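Local coordinates for botulinum neurotoxin type G (Clostridium botulinum, PDB 3MPP), which binds host nerve cells through its receptor-binding domain and delivers its protease light chain into the cytosol, at residues S1-R13 with K199-T211. The protein carries 4 engineered substitutions. Numbering follows the deposited sequence. Where two conformers were deposited one is given.
Sequences SNAILSLSYRGGR and KDFNIFGRELNAT
A classic beta bulge sets two residues, Ile-4 and Leu-5, opposite the single Ile-203, interrupting the antiparallel pairing of the first strand of the N-terminal receptor-binding subdomain, a lectin-like jelly roll, with strand 199-204 near that subdomain's end. It is a worked example of how an extra residue in one strand is absorbed: two amides share one carbonyl. Ile-203 O takes a weak, bent bond from Ile-4 N, with an angle of 125° at the hydrogen. A second bond to the same oxygen, from Leu-5 N, is long and weak at 3.4 Å. Beyond the bulge two sound antiparallel bonds follow. Ile-203 N donates to Leu-5 O at 2.7 Å, and Leu-7 N donates to Phe-201 O (2.9 Å). Where the strands then part, a water accepts from Phe-201 N and donates to Leu-7 O, a bridge in place of a direct bond.

On the buried face, CB and CD2 of Leu-5 both lie against Ile-203 CG1, while Leu-5 CD2 also approaches the edge of the Phe-201 ring; Ile-182 of strand 181-187 packs on Leu-5 and Ile-203, tying this sheet to its partner in the sandwich. With CG1 beside its backbone N (chi1 -76°) and the chain extended beyond, Ile-4 lays its CD1 3.3 Å from Gly-205 CA.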
ATOM      1  N   SER A   1      11.089  13.311 -19.330  1.00114.29           N
ATOM      2  CA  SER A   1      11.067  12.838 -20.708  1.00120.46           C
ATOM      3  C   SER A   1      10.997  11.317 -20.776  1.00117.40           C
ATOM      4  O   SER A   1       9.996  10.711 -20.388  1.00119.43           O
ATOM      5  CB  SER A   1      12.300  13.339 -21.464  1.00125.58           C
ATOM      6  OG  SER A   1      12.252  12.976 -22.834  1.00129.10           O
ATOM      7  N   ASN A   2      12.068  10.707 -21.272  1.00109.69           N
ATOM      8  CA  ASN A   2      12.131   9.261 -21.433  1.00102.82           C
ATOM      9  C   ASN A   2      13.079   8.626 -20.421  1.00 91.93           C
ATOM     10  O   ASN A   2      14.164   9.148 -20.161  1.00 94.03           O
ATOM     11  CB  ASN A   2      12.573   8.914 -22.856  1.00113.14           C
ATOM     12  CG  ASN A   2      12.274   7.476 -23.226  1.00115.62           C
ATOM     13  OD1 ASN A   2      11.633   6.748 -22.466  1.00111.82           O
ATOM     14  ND2 ASN A   2      12.733   7.058 -24.403  1.00117.58           N
ATOM     15  N   ALA A   3      12.669   7.497 -19.851  1.00 78.90           N
ATOM     16  CA  ALA A   3      13.467   6.823 -18.834  1.00 69.72           C
ATOM     17  C   ALA A   3      14.859   6.440 -19.339  1.00 73.96           C
ATOM     18  O   ALA A   3      14.993   5.718 -20.326  1.00 78.15           O
ATOM     19  CB  ALA A   3      12.738   5.595 -18.314  1.00 59.60           C
ATOM     20  N   ILE A   4      15.883   6.939 -18.651  1.00 70.97           N
ATOM     21  CA  ILE A   4      17.266   6.525 -18.869  1.00 75.58           C
ATOM     22  C   ILE A   4      17.457   5.057 -18.502  1.00 73.65           C
ATOM     23  O   ILE A   4      18.266   4.349 -19.105  1.00 78.74           O
ATOM     24  CB  ILE A   4      18.226   7.337 -17.984  1.00 77.13           C
ATOM     25  CG1 ILE A   4      18.435   8.742 -18.542  1.00 84.69           C
ATOM     26  CG2 ILE A   4      19.559   6.627 -17.848  1.00 82.91           C
ATOM     27  CD1 ILE A   4      19.426   9.544 -17.735  1.00 85.20           C
ATOM     28  N   LEU A   5      16.713   4.609 -17.495  1.00 59.66           N
ATOM     29  CA  LEU A   5      16.851   3.256 -16.979  1.00 47.56           C
ATOM     30  C   LEU A   5      15.545   2.876 -16.293  1.00 54.74           C
ATOM     31  O   LEU A   5      14.956   3.689 -15.578  1.00 53.71           O
ATOM     32  CB  LEU A   5      18.017   3.185 -15.988  1.00 46.68           C
ATOM     33  CG  LEU A   5      18.132   1.944 -15.082  1.00 55.63           C
ATOM     34  CD1 LEU A   5      18.498   0.706 -15.891  1.00 60.47           C
ATOM     35  CD2 LEU A   5      19.148   2.167 -13.978  1.00 56.89           C
ATOM     36  N   SER A   6      15.080   1.655 -16.529  1.00 51.37           N
ATOM     37  CA  SER A   6      13.876   1.160 -15.862  1.00 51.56           C
ATOM     38  C   SER A   6      14.023  -0.326 -15.576  1.00 54.68           C
ATOM     39  O   SER A   6      14.243  -1.126 -16.487  1.00 61.26           O
ATOM     40  CB  SER A   6      12.633   1.415 -16.714  1.00 56.36           C
ATOM     41  OG  SER A   6      12.610   0.583 -17.857  1.00 66.52           O
ATOM     42  N   LEU A   7      13.916  -0.698 -14.306  1.00 49.62           N
ATOM     43  CA  LEU A   7      14.063  -2.096 -13.934  1.00 46.06           C
ATOM     44  C   LEU A   7      12.719  -2.804 -14.046  1.00 52.56           C
ATOM     45  O   LEU A   7      11.710  -2.341 -13.518  1.00 48.30           O
ATOM     46  CB  LEU A   7      14.630  -2.241 -12.519  1.00 44.14           C
ATOM     47  CG  LEU A   7      16.055  -1.706 -12.299  1.00 55.33           C
ATOM     48  CD1 LEU A   7      16.605  -2.081 -10.919  1.00 49.19           C
ATOM     49  CD2 LEU A   7      16.976  -2.208 -13.387  1.00 55.93           C
ATOM     50  N   SER A   8      12.713  -3.925 -14.753  1.00 51.66           N
ATOM     51  CA  SER A   8      11.538  -4.777 -14.801  1.00 48.62           C
ATOM     52  C   SER A   8      11.976  -6.212 -14.608  1.00 49.77           C
ATOM     53  O   SER A   8      13.037  -6.617 -15.080  1.00 53.01           O
ATOM     54  CB  SER A   8      10.804  -4.634 -16.131  1.00 55.16           C
ATOM     55  OG  SER A   8      10.391  -3.298 -16.340  1.00 65.57           O
ATOM     56  N   TYR A   9      11.158  -6.970 -13.895  1.00 39.66           N
ATOM     57  CA  TYR A   9      11.378  -8.393 -13.722  1.00 49.13           C
ATOM     58  C   TYR A   9      10.460  -9.126 -14.694  1.00 63.24           C
ATOM     59  O   TYR A   9       9.292  -9.370 -14.393  1.00 70.00           O
ATOM     60  CB  TYR A   9      11.077  -8.798 -12.280  1.00 40.74           C
ATOM     61  CG  TYR A   9      11.440 -10.226 -11.966  1.00 48.16           C
ATOM     62  CD1 TYR A   9      10.454 -11.177 -11.734  1.00 48.12           C
ATOM     63  CD2 TYR A   9      12.773 -10.627 -11.903  1.00 44.76           C
ATOM     64  CE1 TYR A   9      10.782 -12.488 -11.449  1.00 50.85           C
ATOM     65  CE2 TYR A   9      13.110 -11.935 -11.616  1.00 46.30           C
ATOM     66  CZ  TYR A   9      12.112 -12.860 -11.393  1.00 53.02           C
ATOM     67  OH  TYR A   9      12.442 -14.164 -11.109  1.00 59.38           O
ATOM     68  N   ARG A  10      11.001  -9.471 -15.858  0.53 69.27           N
ATOM     69  CA  ARG A  10      10.227 -10.113 -16.919  0.53 74.55           C
ATOM     70  C   ARG A  10      10.641 -11.568 -17.116  0.53 72.69           C
ATOM     71  O   ARG A  10      11.791 -11.851 -17.441  0.53 70.07           O
ATOM     72  CB  ARG A  10      10.418  -9.357 -18.239  0.53 81.47           C
ATOM     73  CG  ARG A  10      10.052  -7.880 -18.189  0.53 82.23           C
ATOM     74  CD  ARG A  10       8.585  -7.649 -18.517  0.53 82.64           C
ATOM     75  NE  ARG A  10       8.244  -6.227 -18.526  0.53 77.80           N
ATOM     76  CZ  ARG A  10       8.558  -5.388 -19.507  0.53 71.64           C
ATOM     77  NH1 ARG A  10       9.231  -5.823 -20.564  0.53 67.49           N
ATOM     78  NH2 ARG A  10       8.205  -4.111 -19.430  0.53 68.70           N
ATOM     79  N   GLY A  11       9.699 -12.486 -16.922  1.00 74.67           N
ATOM     80  CA  GLY A  11       9.940 -13.893 -17.196  1.00 73.19           C
ATOM     81  C   GLY A  11      11.181 -14.490 -16.561  1.00 72.81           C
ATOM     82  O   GLY A  11      12.020 -15.074 -17.247  1.00 69.45           O
ATOM     83  N   GLY A  12      11.301 -14.345 -15.245  1.00 71.41           N
ATOM     84  CA  GLY A  12      12.381 -14.972 -14.508  1.00 61.04           C
ATOM     85  C   GLY A  12      13.657 -14.159 -14.455  1.00 58.34           C
ATOM     86  O   GLY A  12      14.594 -14.522 -13.747  1.00 62.42           O
ATOM     87  N   ARG A  13      13.702 -13.055 -15.191  1.00 53.97           N
ATOM     88  CA  ARG A  13      14.912 -12.245 -15.230  1.00 61.89           C
ATOM     89  C   ARG A  13      14.664 -10.757 -14.972  1.00 56.39           C
ATOM     90  O   ARG A  13      13.640 -10.206 -15.371  1.00 55.61           O
ATOM     91  CB  ARG A  13      15.643 -12.441 -16.563  1.00 73.20           C
ATOM     92  CG  ARG A  13      14.828 -12.062 -17.790  1.00 86.55           C
ATOM     93  CD  ARG A  13      15.680 -12.097 -19.053  1.00100.53           C
ATOM     94  NE  ARG A  13      15.996 -13.458 -19.482  1.00111.77           N
ATOM     95  CZ  ARG A  13      15.365 -14.099 -20.462  1.00121.14           C
ATOM     96  NH1 ARG A  13      14.381 -13.503 -21.121  1.00124.86           N
ATOM     97  NH2 ARG A  13      15.719 -15.336 -20.787  1.00123.02           N
ATOM     98  N   LYS A 199       9.851  -1.549  -6.142  1.00 25.81           N
ATOM     99  CA  LYS A 199       9.255  -1.854  -7.431  1.00 30.64           C
ATOM    100  C   LYS A 199       9.278  -0.604  -8.298  1.00 31.72           C
ATOM    101  O   LYS A 199       9.445   0.504  -7.794  1.00 32.61           O
ATOM    102  CB  LYS A 199       7.807  -2.352  -7.272  1.00 29.24           C
ATOM    103  CG  LYS A 199       6.806  -1.270  -6.873  1.00 32.98           C
ATOM    104  CD  LYS A 199       5.369  -1.816  -6.891  1.00 34.40           C
ATOM    105  CE  LYS A 199       4.383  -0.863  -6.232  1.00 35.66           C
ATOM    106  NZ  LYS A 199       2.948  -1.270  -6.472  1.00 34.67           N
ATOM    107  N   ASP A 200       9.119  -0.803  -9.602  1.00 33.78           N
ATOM    108  CA  ASP A 200       9.026   0.292 -10.562  1.00 39.93           C
ATOM    109  C   ASP A 200      10.175   1.280 -10.449  1.00 40.62           C
ATOM    110  O   ASP A 200       9.939   2.485 -10.414  1.00 40.64           O
ATOM    111  CB  ASP A 200       7.701   1.045 -10.380  1.00 42.61           C
ATOM    112  CG  ASP A 200       6.493   0.183 -10.677  1.00 49.62           C
ATOM    113  OD1 ASP A 200       6.609  -0.757 -11.490  1.00 53.07           O
ATOM    114  OD2 ASP A 200       5.420   0.453 -10.099  1.00 60.48           O
ATOM    115  N   PHE A 201      11.413   0.794 -10.391  1.00 36.07           N
ATOM    116  CA  PHE A 201      12.530   1.727 -10.335  1.00 34.94           C
ATOM    117  C   PHE A 201      12.823   2.309 -11.719  1.00 39.97           C
ATOM    118  O   PHE A 201      12.982   1.571 -12.695  1.00 42.12           O
ATOM    119  CB  PHE A 201      13.795   1.103  -9.740  1.00 36.45           C
ATOM    120  CG  PHE A 201      14.934   2.081  -9.622  1.00 43.33           C
ATOM    121  CD1 PHE A 201      15.132   2.797  -8.454  1.00 37.59           C
ATOM    122  CD2 PHE A 201      15.783   2.314 -10.698  1.00 37.93           C
ATOM    123  CE1 PHE A 201      16.167   3.713  -8.355  1.00 40.39           C
ATOM    124  CE2 PHE A 201      16.815   3.225 -10.599  1.00 39.88           C
ATOM    125  CZ  PHE A 201      17.009   3.924  -9.430  1.00 35.03           C
ATOM    126  N   ASN A 202      12.887   3.638 -11.780  1.00 44.11           N
ATOM    127  CA  ASN A 202      13.102   4.372 -13.021  1.00 48.23           C
ATOM    128  C   ASN A 202      14.044   5.539 -12.819  1.00 51.69           C
ATOM    129  O   ASN A 202      13.964   6.236 -11.809  1.00 53.56           O
ATOM    130  CB  ASN A 202      11.783   4.944 -13.546  1.00 49.52           C
ATOM    131  CG  ASN A 202      10.845   3.885 -14.059  1.00 54.77           C
ATOM    132  OD1 ASN A 202       9.905   3.485 -13.368  1.00 51.85           O
ATOM    133  ND2 ASN A 202      11.077   3.433 -15.286  1.00 51.83           N
ATOM    134  N   ILE A 203      14.911   5.764 -13.804  1.00 52.32           N
ATOM    135  CA  ILE A 203      15.751   6.949 -13.854  1.00 54.10           C
ATOM    136  C   ILE A 203      15.335   7.803 -15.041  1.00 59.50           C
ATOM    137  O   ILE A 203      15.114   7.277 -16.130  1.00 56.78           O
ATOM    138  CB  ILE A 203      17.215   6.573 -14.104  1.00 59.46           C
ATOM    139  CG1 ILE A 203      17.694   5.549 -13.077  1.00 61.06           C
ATOM    140  CG2 ILE A 203      18.085   7.820 -14.090  1.00 60.39           C
ATOM    141  CD1 ILE A 203      18.302   6.171 -11.857  1.00 59.73           C
ATOM    142  N   PHE A 204      15.249   9.116 -14.842  1.00 68.12           N
ATOM    143  CA  PHE A 204      14.982  10.039 -15.948  1.00 66.63           C
ATOM    144  C   PHE A 204      16.106  11.052 -16.118  1.00 71.24           C
ATOM    145  O   PHE A 204      16.692  11.517 -15.140  1.00 73.98           O
ATOM    146  CB  PHE A 204      13.645  10.754 -15.752  1.00 67.38           C
ATOM    147  CG  PHE A 204      12.462   9.833 -15.782  1.00 75.44           C
ATOM    148  CD1 PHE A 204      11.866   9.494 -16.984  1.00 81.75           C
ATOM    149  CD2 PHE A 204      11.950   9.299 -14.609  1.00 71.00           C
ATOM    150  CE1 PHE A 204      10.779   8.646 -17.019  1.00 80.48           C
ATOM    151  CE2 PHE A 204      10.867   8.448 -14.636  1.00 75.62           C
ATOM    152  CZ  PHE A 204      10.278   8.122 -15.847  1.00 80.78           C
ATOM    153  N   GLY A 205      16.402  11.393 -17.370  1.00 80.98           N
ATOM    154  CA  GLY A 205      17.512  12.274 -17.677  1.00 79.35           C
ATOM    155  C   GLY A 205      17.166  13.745 -17.583  1.00 86.35           C
ATOM    156  O   GLY A 205      17.927  14.601 -18.033  1.00 98.17           O
ATOM    157  N   ARG A 206      16.011  14.042 -17.000  1.00 79.69           N
ATOM    158  CA  ARG A 206      15.570  15.421 -16.851  1.00 89.75           C
ATOM    159  C   ARG A 206      14.794  15.592 -15.556  1.00 81.88           C
ATOM    160  O   ARG A 206      14.365  14.611 -14.950  1.00 80.06           O
ATOM    161  CB  ARG A 206      14.709  15.831 -18.047  1.00104.08           C
ATOM    162  CG  ARG A 206      15.475  15.833 -19.360  1.00121.22           C
ATOM    163  CD  ARG A 206      14.555  15.758 -20.566  1.00132.08           C
ATOM    164  NE  ARG A 206      15.285  15.367 -21.769  1.00137.00           N
ATOM    165  CZ  ARG A 206      15.614  14.113 -22.064  1.00137.59           C
ATOM    166  NH1 ARG A 206      15.279  13.128 -21.241  1.00136.26           N
ATOM    167  NH2 ARG A 206      16.279  13.841 -23.176  1.00141.16           N
ATOM    168  N   GLU A 207      14.628  16.838 -15.127  1.00 80.16           N
ATOM    169  CA  GLU A 207      13.795  17.139 -13.972  1.00 82.56           C
ATOM    170  C   GLU A 207      12.326  17.115 -14.379  1.00 79.75           C
ATOM    171  O   GLU A 207      11.861  18.004 -15.096  1.00 81.39           O
ATOM    172  CB  GLU A 207      14.150  18.508 -13.385  1.00 86.24           C
ATOM    173  CG  GLU A 207      13.205  18.969 -12.279  1.00 88.71           C
ATOM    174  CD  GLU A 207      13.288  20.461 -12.009  1.00 93.60           C
ATOM    175  OE1 GLU A 207      14.002  21.161 -12.753  1.00106.97           O
ATOM    176  OE2 GLU A 207      12.633  20.938 -11.058  1.00 91.87           O
ATOM    177  N   LEU A 208      11.602  16.092 -13.932  1.00 70.73           N
ATOM    178  CA  LEU A 208      10.170  16.013 -14.187  1.00 69.20           C
ATOM    179  C   LEU A 208       9.458  17.087 -13.376  1.00 66.14           C
ATOM    180  O   LEU A 208       9.789  17.308 -12.209  1.00 61.39           O
ATOM    181  CB  LEU A 208       9.619  14.630 -13.813  1.00 68.77           C
ATOM    182  CG  LEU A 208      10.121  13.414 -14.599  1.00 71.13           C
ATOM    183  CD1 LEU A 208       9.494  12.132 -14.068  1.00 70.81           C
ATOM    184  CD2 LEU A 208       9.838  13.576 -16.086  1.00 76.75           C
ATOM    185  N   ASN A 209       8.492  17.759 -13.994  1.00 66.58           N
ATOM    186  CA  ASN A 209       7.710  18.773 -13.295  1.00 68.47           C
ATOM    187  C   ASN A 209       6.526  18.174 -12.536  1.00 66.47           C
ATOM    188  O   ASN A 209       6.156  17.021 -12.757  1.00 66.06           O
ATOM    189  CB  ASN A 209       7.239  19.870 -14.263  1.00 67.58           C
ATOM    190  CG  ASN A 209       6.416  19.324 -15.424  1.00 74.95           C
ATOM    191  OD1 ASN A 209       5.587  18.427 -15.253  1.00 71.81           O
ATOM    192  ND2 ASN A 209       6.629  19.885 -16.614  1.00 76.10           N
ATOM    193  N   ALA A 210       5.938  18.967 -11.643  1.00 65.41           N
ATOM    194  CA  ALA A 210       4.839  18.514 -10.792  1.00 67.22           C
ATOM    195  C   ALA A 210       3.699  17.842 -11.561  1.00 61.87           C
ATOM    196  O   ALA A 210       3.082  16.910 -11.065  1.00 58.92           O
ATOM    197  CB  ALA A 210       4.310  19.669  -9.949  1.00 67.88           C
ATOM    198  N   THR A 211       3.415  18.314 -12.769  1.00 65.32           N
ATOM    199  CA  THR A 211       2.347  17.716 -13.572  1.00 68.22           C
ATOM    200  C   THR A 211       2.760  16.340 -14.077  1.00 71.46           C
ATOM    201  O   THR A 211       1.973  15.393 -14.052  1.00 71.46           O
ATOM    202  CB  THR A 211       1.969  18.592 -14.780  1.00 74.98           C
ATOM    203  OG1 THR A 211       1.459  19.848 -14.322  1.00 81.58           O
ATOM    204  CG2 THR A 211       0.910  17.891 -15.618  1.00 71.71           C
TER
HETATM  205  O   HOH W   1      11.849  -2.153 -10.635  1.00 37.67           O